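Local structure of iron superoxide dismutase (Trypanosoma cruzi, 2GPC) at residues V24-H27 / Y28-H32; Q71-N74 / H75-W79; D96-N99 / A100-S104. The protein probably catalyses the dismutation of superoxide to oxygen and hydrogen peroxide at an iron centre. All coordinates share one frame; numbering follows the deposited sequence.

Interaction 1: residues V24-H27 / Y28-H32; sequences VTLH and YDKHH. With FE2 (Fe (II) ion), chain C.
From His27 O to His32 N (3.0 Å) the backbone of helix 21-44 makes a five-residue step, a pi-type turn, after the ordinary four-residue bonds from Tyr28 N to Val24 O and from Asp29 N to Thr25 O. Helix 21-44 is part of the alpha-hairpin domain of the iron/manganese superoxide dismutases, and it brings the first metal ligand to the site. At the changeover Leu26 O takes two donors, Lys30 N at 3.0 Å and, more weakly, His31 N at 3.3 Å. The His27 ring swings out toward the iron with CG anti to the backbone N (chi1 -162°), and its NE2 binds the metal at 2.1 Å; His75, Asp160 and His164 are the other protein ligands. His27 and His31 run at about a right angle to each other, the CB of His31 lying at the edge of the His27 ring, 4.1 Å from CD2. Beyond that, the His31 ring stacks on His164, and its NE2 bonds to the hydroxyl of Tyr167 of the second subunit, linking the metal surroundings to the dimer interface. Elsewhere on the helix Thr25 and Asp29 lie side by side; Asp29 OD1 is hydrogen-bonded to Tyr11 OH, and Thr25 CG2 is 3.5 Å from Asp29 OD2.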
loop_
_atom_site.group_PDB
_atom_site.type_symbol
_atom_site.label_atom_id
_atom_site.label_comp_id
_atom_site.label_asym_id
_atom_site.label_seq_id
_atom_site.Cartn_x
_atom_site.Cartn_y
_atom_site.Cartn_z
ATOM N N VAL A 24 -0.573 -4.077 16.978
ATOM C CA VAL A 24 -0.022 -2.811 17.423
ATOM C C VAL A 24 1.496 -2.904 17.538
ATOM O O VAL A 24 2.197 -1.990 17.131
ATOM C CB VAL A 24 -0.650 -2.367 18.763
ATOM C CG1 VAL A 24 0.151 -1.227 19.401
ATOM C CG2 VAL A 24 -2.101 -1.957 18.544
ATOM N N THR A 25 1.993 -4.018 18.062
ATOM C CA THR A 25 3.435 -4.217 18.261
ATOM C C THR A 25 4.218 -4.195 16.956
ATOM O O THR A 25 5.240 -3.522 16.856
ATOM C CB THR A 25 3.706 -5.537 19.019
ATOM O OG1 THR A 25 3.198 -5.421 20.354
ATOM C CG2 THR A 25 5.195 -5.773 19.210
ATOM N N LEU A 26 3.755 -4.947 15.965
ATOM C CA LEU A 26 4.381 -4.930 14.649
ATOM C C LEU A 26 4.327 -3.527 14.063
ATOM O O LEU A 26 5.325 -3.012 13.566
ATOM C CB LEU A 26 3.702 -5.923 13.699
ATOM C CG LEU A 26 3.972 -7.402 13.968
ATOM C CD1 LEU A 26 2.947 -8.217 13.222
ATOM C CD2 LEU A 26 5.387 -7.820 13.577
ATOM N N HIS A 27 3.156 -2.905 14.127
ATOM C CA HIS A 27 2.970 -1.581 13.538
ATOM C C HIS A 27 3.915 -0.540 14.189
ATOM O O HIS A 27 4.550 0.241 13.483
ATOM C CB HIS A 27 1.485 -1.187 13.617
ATOM C CG HIS A 27 1.082 -0.079 12.694
ATOM N ND1 HIS A 27 -0.187 0.454 12.704
ATOM C CD2 HIS A 27 1.765 0.590 11.729
ATOM C CE1 HIS A 27 -0.271 1.408 11.789
ATOM N NE2 HIS A 27 0.901 1.512 11.185
ATOM N N TYR A 28 4.074 -0.587 15.510
ATOM C CA TYR A 28 4.906 0.382 16.227
ATOM C C TYR A 28 6.393 0.024 16.178
ATOM O O TYR A 28 7.222 0.855 15.812
ATOM C CB TYR A 28 4.445 0.510 17.697
ATOM C CG TYR A 28 5.177 1.576 18.479
ATOM C CD1 TYR A 28 4.740 2.902 18.461
ATOM C CD2 TYR A 28 6.315 1.271 19.223
ATOM C CE1 TYR A 28 5.409 3.893 19.164
ATOM C CE2 TYR A 28 6.999 2.261 19.942
ATOM C CZ TYR A 28 6.540 3.574 19.903
ATOM O OH TYR A 28 7.197 4.574 20.600
ATOM N N ASP A 29 6.735 -1.201 16.561
ATOM C CA ASP A 29 8.142 -1.610 16.672
ATOM C C ASP A 29 8.817 -1.795 15.310
ATOM O O ASP A 29 10.000 -1.482 15.165
ATOM C CB ASP A 29 8.306 -2.921 17.463
ATOM C CG ASP A 29 8.124 -2.753 18.972
ATOM O OD1 ASP A 29 8.085 -1.610 19.516
ATOM O OD2 ASP A 29 8.032 -3.758 19.697
ATOM N N LYS A 30 8.095 -2.340 14.334
ATOM C CA LYS A 30 8.685 -2.578 13.017
ATOM C C LYS A 30 8.513 -1.376 12.084
ATOM O O LYS A 30 9.510 -0.820 11.589
ATOM C CB LYS A 30 8.127 -3.848 12.371
ATOM C CG LYS A 30 8.328 -5.140 13.177
ATOM C CD LYS A 30 9.797 -5.381 13.546
ATOM C CE LYS A 30 9.993 -6.741 14.203
ATOM N NZ LYS A 30 11.417 -6.916 14.617
ATOM N N HIS A 31 7.272 -0.958 11.842
ATOM C CA HIS A 31 7.026 0.117 10.886
ATOM C C HIS A 31 7.413 1.480 11.447
ATOM O O HIS A 31 8.257 2.147 10.876
ATOM C CB HIS A 31 5.571 0.095 10.364
ATOM C CG HIS A 31 5.250 -1.134 9.579
ATOM N ND1 HIS A 31 5.605 -1.280 8.255
ATOM C CD2 HIS A 31 4.656 -2.297 9.938
ATOM C CE1 HIS A 31 5.243 -2.478 7.834
ATOM N NE2 HIS A 31 4.666 -3.118 8.834
ATOM N N HIS A 32 6.839 1.876 12.578
ATOM C CA HIS A 32 7.044 3.231 13.082
ATOM C C HIS A 32 8.498 3.451 13.507
ATOM O O HIS A 32 9.135 4.417 13.077
ATOM C CB HIS A 32 6.083 3.533 14.227
ATOM C CG HIS A 32 5.895 4.996 14.498
ATOM N ND1 HIS A 32 5.140 5.461 15.553
ATOM C CD2 HIS A 32 6.352 6.097 13.851
ATOM C CE1 HIS A 32 5.146 6.783 15.550
ATOM N NE2 HIS A 32 5.875 7.195 14.527
HETATM FE FE FE2 C . 1.331 2.548 9.358
HETATM O O HOH W 1 1.383 3.755 7.438
#

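Interaction 2: residues Q71-N74 / H75-W79; sequences QIFN and HTFYW. With FE2 (Fe (II) ion), chain C.
His75 turns its ring back along helix 63-80 toward Gln71 because CG stands beside the backbone N and anti to the carbonyl carbon (chi1 -80°); Gln71 folds at chi2 (-68°) to bring its amide NE2 up beside CE1 of the same ring. This is the second metal-bearing helix of the alpha-hairpin domain in the iron superoxide dismutase fold. Gln71 O is gripped twice, by His75 N at 3.0 Å and by His75 ND1 at 2.6 Å, the two donors arriving from opposite faces of the carbonyl plane. The oxygen lies in the plane of the imidazole, so the ND1 bond, together with the NE2–iron bond, holds the ring's rotation; it would also be expected to make NE2 a somewhat stronger donor to iron, which it binds at 2.1 Å. Gln71's amide stands nearly upright to the ring, the planes 82° apart, with NE2 3.6 Å from His75 CE1. That amide is positioned by Tyr35 and Trp124, whose side chains bond to its NE2 and OE1, while its NE2 also makes a weak bond to the iron-bound water. Farther along, Phe73 and Phe77 meet obliquely, Phe73 packing on helix 54-60 and Phe77 on strand 153-160, and their closest approach is Phe73 CZ to Phe77 CD1 at 4.2 Å.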
loop_
_atom_site.group_PDB
_atom_site.type_symbol
_atom_site.label_atom_id
_atom_site.label_comp_id
_atom_site.label_asym_id
_atom_site.label_seq_id
_atom_site.Cartn_x
_atom_site.Cartn_y
_atom_site.Cartn_z
ATOM N N GLN A 71 6.073 9.898 7.651
ATOM C CA GLN A 71 5.526 8.669 8.209
ATOM C C GLN A 71 5.680 8.660 9.724
ATOM O O GLN A 71 4.820 8.158 10.425
ATOM C CB GLN A 71 6.168 7.424 7.601
ATOM C CG GLN A 71 5.694 7.104 6.180
ATOM C CD GLN A 71 4.242 6.678 6.122
ATOM O OE1 GLN A 71 3.357 7.522 6.128
ATOM N NE2 GLN A 71 3.994 5.369 6.065
ATOM N N ILE A 72 6.768 9.233 10.221
ATOM C CA ILE A 72 6.970 9.370 11.656
ATOM C C ILE A 72 5.908 10.276 12.288
ATOM O O ILE A 72 5.306 9.924 13.305
ATOM C CB ILE A 72 8.405 9.876 11.949
ATOM C CG1 ILE A 72 9.413 8.759 11.645
ATOM C CG2 ILE A 72 8.544 10.313 13.400
ATOM C CD1 ILE A 72 10.859 9.220 11.565
ATOM N N PHE A 73 5.688 11.445 11.697
ATOM C CA PHE A 73 4.651 12.362 12.178
ATOM C C PHE A 73 3.258 11.722 12.092
ATOM O O PHE A 73 2.491 11.762 13.066
ATOM C CB PHE A 73 4.697 13.673 11.384
ATOM C CG PHE A 73 3.594 14.630 11.723
ATOM C CD1 PHE A 73 3.800 15.654 12.648
ATOM C CD2 PHE A 73 2.347 14.505 11.137
ATOM C CE1 PHE A 73 2.773 16.541 12.963
ATOM C CE2 PHE A 73 1.329 15.379 11.440
ATOM C CZ PHE A 73 1.543 16.407 12.367
ATOM N N ASN A 74 2.938 11.118 10.943
ATOM C CA ASN A 74 1.591 10.568 10.715
ATOM C C ASN A 74 1.277 9.443 11.711
ATOM O O ASN A 74 0.166 9.359 12.215
ATOM C CB ASN A 74 1.420 10.033 9.280
ATOM C CG ASN A 74 1.485 11.125 8.221
ATOM O OD1 ASN A 74 1.318 12.293 8.519
ATOM N ND2 ASN A 74 1.727 10.730 6.964
ATOM N N HIS A 75 2.262 8.597 12.007
ATOM C CA HIS A 75 2.049 7.468 12.916
ATOM C C HIS A 75 1.839 7.954 14.340
ATOM O O HIS A 75 0.941 7.486 15.022
ATOM C CB HIS A 75 3.199 6.448 12.834
ATOM C CG HIS A 75 3.079 5.540 11.659
ATOM N ND1 HIS A 75 3.451 5.926 10.391
ATOM C CD2 HIS A 75 2.559 4.297 11.539
ATOM C CE1 HIS A 75 3.186 4.952 9.542
ATOM N NE2 HIS A 75 2.651 3.947 10.211
ATOM N N THR A 76 2.644 8.913 14.777
ATOM C CA THR A 76 2.460 9.489 16.116
ATOM C C THR A 76 1.073 10.112 16.245
ATOM O O THR A 76 0.386 9.902 17.242
ATOM C CB THR A 76 3.582 10.495 16.452
ATOM O OG1 THR A 76 4.806 9.787 16.698
ATOM C CG2 THR A 76 3.307 11.208 17.783
ATOM N N PHE A 77 0.647 10.847 15.224
ATOM C CA PHE A 77 -0.682 11.465 15.221
ATOM C C PHE A 77 -1.800 10.422 15.223
ATOM O O PHE A 77 -2.869 10.640 15.790
ATOM C CB PHE A 77 -0.832 12.401 14.018
ATOM C CG PHE A 77 -1.881 13.440 14.202
ATOM C CD1 PHE A 77 -1.559 14.694 14.702
ATOM C CD2 PHE A 77 -3.207 13.161 13.900
ATOM C CE1 PHE A 77 -2.555 15.661 14.898
ATOM C CE2 PHE A 77 -4.200 14.116 14.093
ATOM C CZ PHE A 77 -3.877 15.359 14.598
ATOM N N TYR A 78 -1.527 9.290 14.586
ATOM C CA TYR A 78 -2.452 8.158 14.522
ATOM C C TYR A 78 -2.671 7.504 15.901
ATOM O O TYR A 78 -3.816 7.260 16.295
ATOM C CB TYR A 78 -1.907 7.144 13.522
ATOM C CG TYR A 78 -2.591 5.797 13.472
ATOM C CD1 TYR A 78 -3.949 5.676 13.166
ATOM C CD2 TYR A 78 -1.866 4.639 13.685
ATOM C CE1 TYR A 78 -4.556 4.411 13.080
ATOM C CE2 TYR A 78 -2.456 3.387 13.624
ATOM C CZ TYR A 78 -3.802 3.276 13.319
ATOM O OH TYR A 78 -4.354 2.015 13.257
ATOM N N TRP A 79 -1.591 7.246 16.638
ATOM C CA TRP A 79 -1.729 6.676 17.983
ATOM C C TRP A 79 -2.449 7.655 18.921
ATOM O O TRP A 79 -3.266 7.241 19.751
ATOM C CB TRP A 79 -0.376 6.291 18.601
ATOM C CG TRP A 79 0.526 5.475 17.738
ATOM C CD1 TRP A 79 1.812 5.772 17.395
ATOM C CD2 TRP A 79 0.242 4.199 17.154
ATOM N NE1 TRP A 79 2.337 4.772 16.612
ATOM C CE2 TRP A 79 1.395 3.790 16.456
ATOM C CE3 TRP A 79 -0.868 3.353 17.152
ATOM C CZ2 TRP A 79 1.462 2.582 15.752
ATOM C CZ3 TRP A 79 -0.801 2.157 16.447
ATOM C CH2 TRP A 79 0.351 1.788 15.762
HETATM FE FE FE2 C . 1.331 2.548 9.358
HETATM O O HOH W 1 1.383 3.755 7.438
#

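Interaction 3: residues D96-N99 / A100-S104; sequences DEIN and ASFGS
Ile98 and Phe102 meet one helical turn apart, the CG2 methyl of Ile98 coming within 4.1 Å of Phe102 CD2. The same ring carbon lies 3.4 Å from Ile98 O, which sits at the edge of the ring near its plane and accepts the backbone N-H of Phe102. Phe102 CG stands beside its own backbone N (chi1 -62°), which brings the CD2 edge of the ring back beside this carbonyl. On the next residue, Asn99 OD1 comes to 3.6 Å from Ser104 CA. On the polar side, a water donates to Glu97 O at 2.7 Å and also bonds to Ser101 OG. Here helix 92-102 ends in the C-terminal domain: Gly103 leaves helical angles with a positive phi of 98°, yet its N still reaches Asn99 O at 2.8 Å, from above the carbonyl plane. Ser104 then serves as the N-cap of helix 105-118, its OG accepting from Lys107 N. Around this corner, Leu136 of strand 135-142 packs on Ile98 and Phe102, and Phe108 meets both from helix 105-118. Farther out, Leu136 N also holds the Ser101 hydroxyl, and the Glu97 carboxylate forms salt bridges through OE2 to Lys93 and through OE1 to Lys129.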
loop_
_atom_site.group_PDB
_atom_site.type_symbol
_atom_site.label_atom_id
_atom_site.label_comp_id
_atom_site.label_asym_id
_atom_site.label_seq_id
_atom_site.Cartn_x
_atom_site.Cartn_y
_atom_site.Cartn_z
ATOM N N ASP A 96 -19.952 20.761 17.897
ATOM C CA ASP A 96 -20.443 21.989 17.273
ATOM C C ASP A 96 -19.810 22.200 15.900
ATOM O O ASP A 96 -20.500 22.524 14.930
ATOM C CB ASP A 96 -20.124 23.230 18.126
ATOM C CG ASP A 96 -20.922 23.302 19.423
ATOM O OD1 ASP A 96 -21.942 22.595 19.587
ATOM O OD2 ASP A 96 -20.577 24.070 20.347
ATOM N N GLU A 97 -18.487 22.046 15.832
ATOM C CA GLU A 97 -17.739 22.329 14.608
ATOM C C GLU A 97 -18.040 21.263 13.547
ATOM O O GLU A 97 -18.189 21.584 12.378
ATOM C CB GLU A 97 -16.230 22.464 14.907
ATOM C CG GLU A 97 -15.924 23.661 15.822
ATOM C CD GLU A 97 -14.557 24.298 15.622
ATOM O OE1 GLU A 97 -14.004 24.271 14.504
ATOM O OE2 GLU A 97 -14.036 24.867 16.601
ATOM N N ILE A 98 -18.180 20.007 13.964
ATOM C CA ILE A 98 -18.558 18.943 13.027
ATOM C C ILE A 98 -19.960 19.184 12.443
ATOM O O ILE A 98 -20.163 19.080 11.232
ATOM C CB ILE A 98 -18.444 17.549 13.690
ATOM C CG1 ILE A 98 -16.968 17.153 13.770
ATOM C CG2 ILE A 98 -19.231 16.483 12.894
ATOM C CD1 ILE A 98 -16.698 15.887 14.528
ATOM N N ASN A 99 -20.903 19.530 13.300
ATOM C CA ASN A 99 -22.277 19.798 12.871
ATOM C C ASN A 99 -22.336 20.994 11.901
ATOM O O ASN A 99 -23.053 20.954 10.915
ATOM C CB ASN A 99 -23.176 20.066 14.088
ATOM C CG ASN A 99 -23.408 18.827 14.942
ATOM O OD1 ASN A 99 -23.241 17.690 14.481
ATOM N ND2 ASN A 99 -23.769 19.044 16.210
ATOM N N ALA A 100 -21.558 22.038 12.182
ATOM C CA ALA A 100 -21.520 23.242 11.353
ATOM C C ALA A 100 -20.920 23.012 9.967
ATOM O O ALA A 100 -21.337 23.652 8.998
ATOM C CB ALA A 100 -20.757 24.341 12.058
ATOM N N SER A 101 -19.951 22.101 9.871
ATOM C CA SER A 101 -19.235 21.849 8.625
ATOM C C SER A 101 -19.857 20.738 7.797
ATOM O O SER A 101 -19.802 20.787 6.566
ATOM C CB SER A 101 -17.769 21.494 8.909
ATOM O OG SER A 101 -17.020 22.641 9.267
ATOM N N PHE A 102 -20.438 19.742 8.461
ATOM C CA PHE A 102 -20.942 18.530 7.795
ATOM C C PHE A 102 -22.460 18.340 7.881
ATOM O O PHE A 102 -23.011 17.476 7.194
ATOM C CB PHE A 102 -20.263 17.281 8.368
ATOM C CG PHE A 102 -18.773 17.247 8.155
ATOM C CD1 PHE A 102 -18.242 16.935 6.918
ATOM C CD2 PHE A 102 -17.901 17.523 9.194
ATOM C CE1 PHE A 102 -16.863 16.905 6.720
ATOM C CE2 PHE A 102 -16.530 17.495 9.001
ATOM C CZ PHE A 102 -16.013 17.193 7.758
ATOM N N GLY A 103 -23.121 19.142 8.718
ATOM C CA GLY A 103 -24.553 19.052 8.951
ATOM C C GLY A 103 -24.850 18.253 10.207
ATOM O O GLY A 103 -25.575 18.712 11.095
ATOM N N SER A 104 -24.279 17.052 10.285
ATOM C CA SER A 104 -24.399 16.203 11.464
ATOM C C SER A 104 -23.181 15.285 11.613
ATOM O O SER A 104 -22.383 15.126 10.686
ATOM C CB SER A 104 -25.657 15.343 11.364
ATOM O OG SER A 104 -25.538 14.425 10.292
HETATM O O HOH W 2 -17.441 23.984 11.422
#

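Interactions 1 and 2 supply two of the iron's four protein ligands from separate helices, their centres 11 Å apart; both ligate the iron that carries the water, which Gln71 NE2 of interaction 2 also reaches weakly. The ligand atoms His27 NE2 and His75 NE2 come within 3.2 Å of each other at the metal. Away from the iron the helices are tied again by His32, whose NE2 lies 3.0 Å from Ile72 O in a probable hydrogen bond, while its ND1 faces Trp79 NE1. Interaction 3 stands apart, in the C-terminal domain at the surface: its centre is 26 Å from that of interaction 2 and 34 Å from that of interaction 1, with no touch to either.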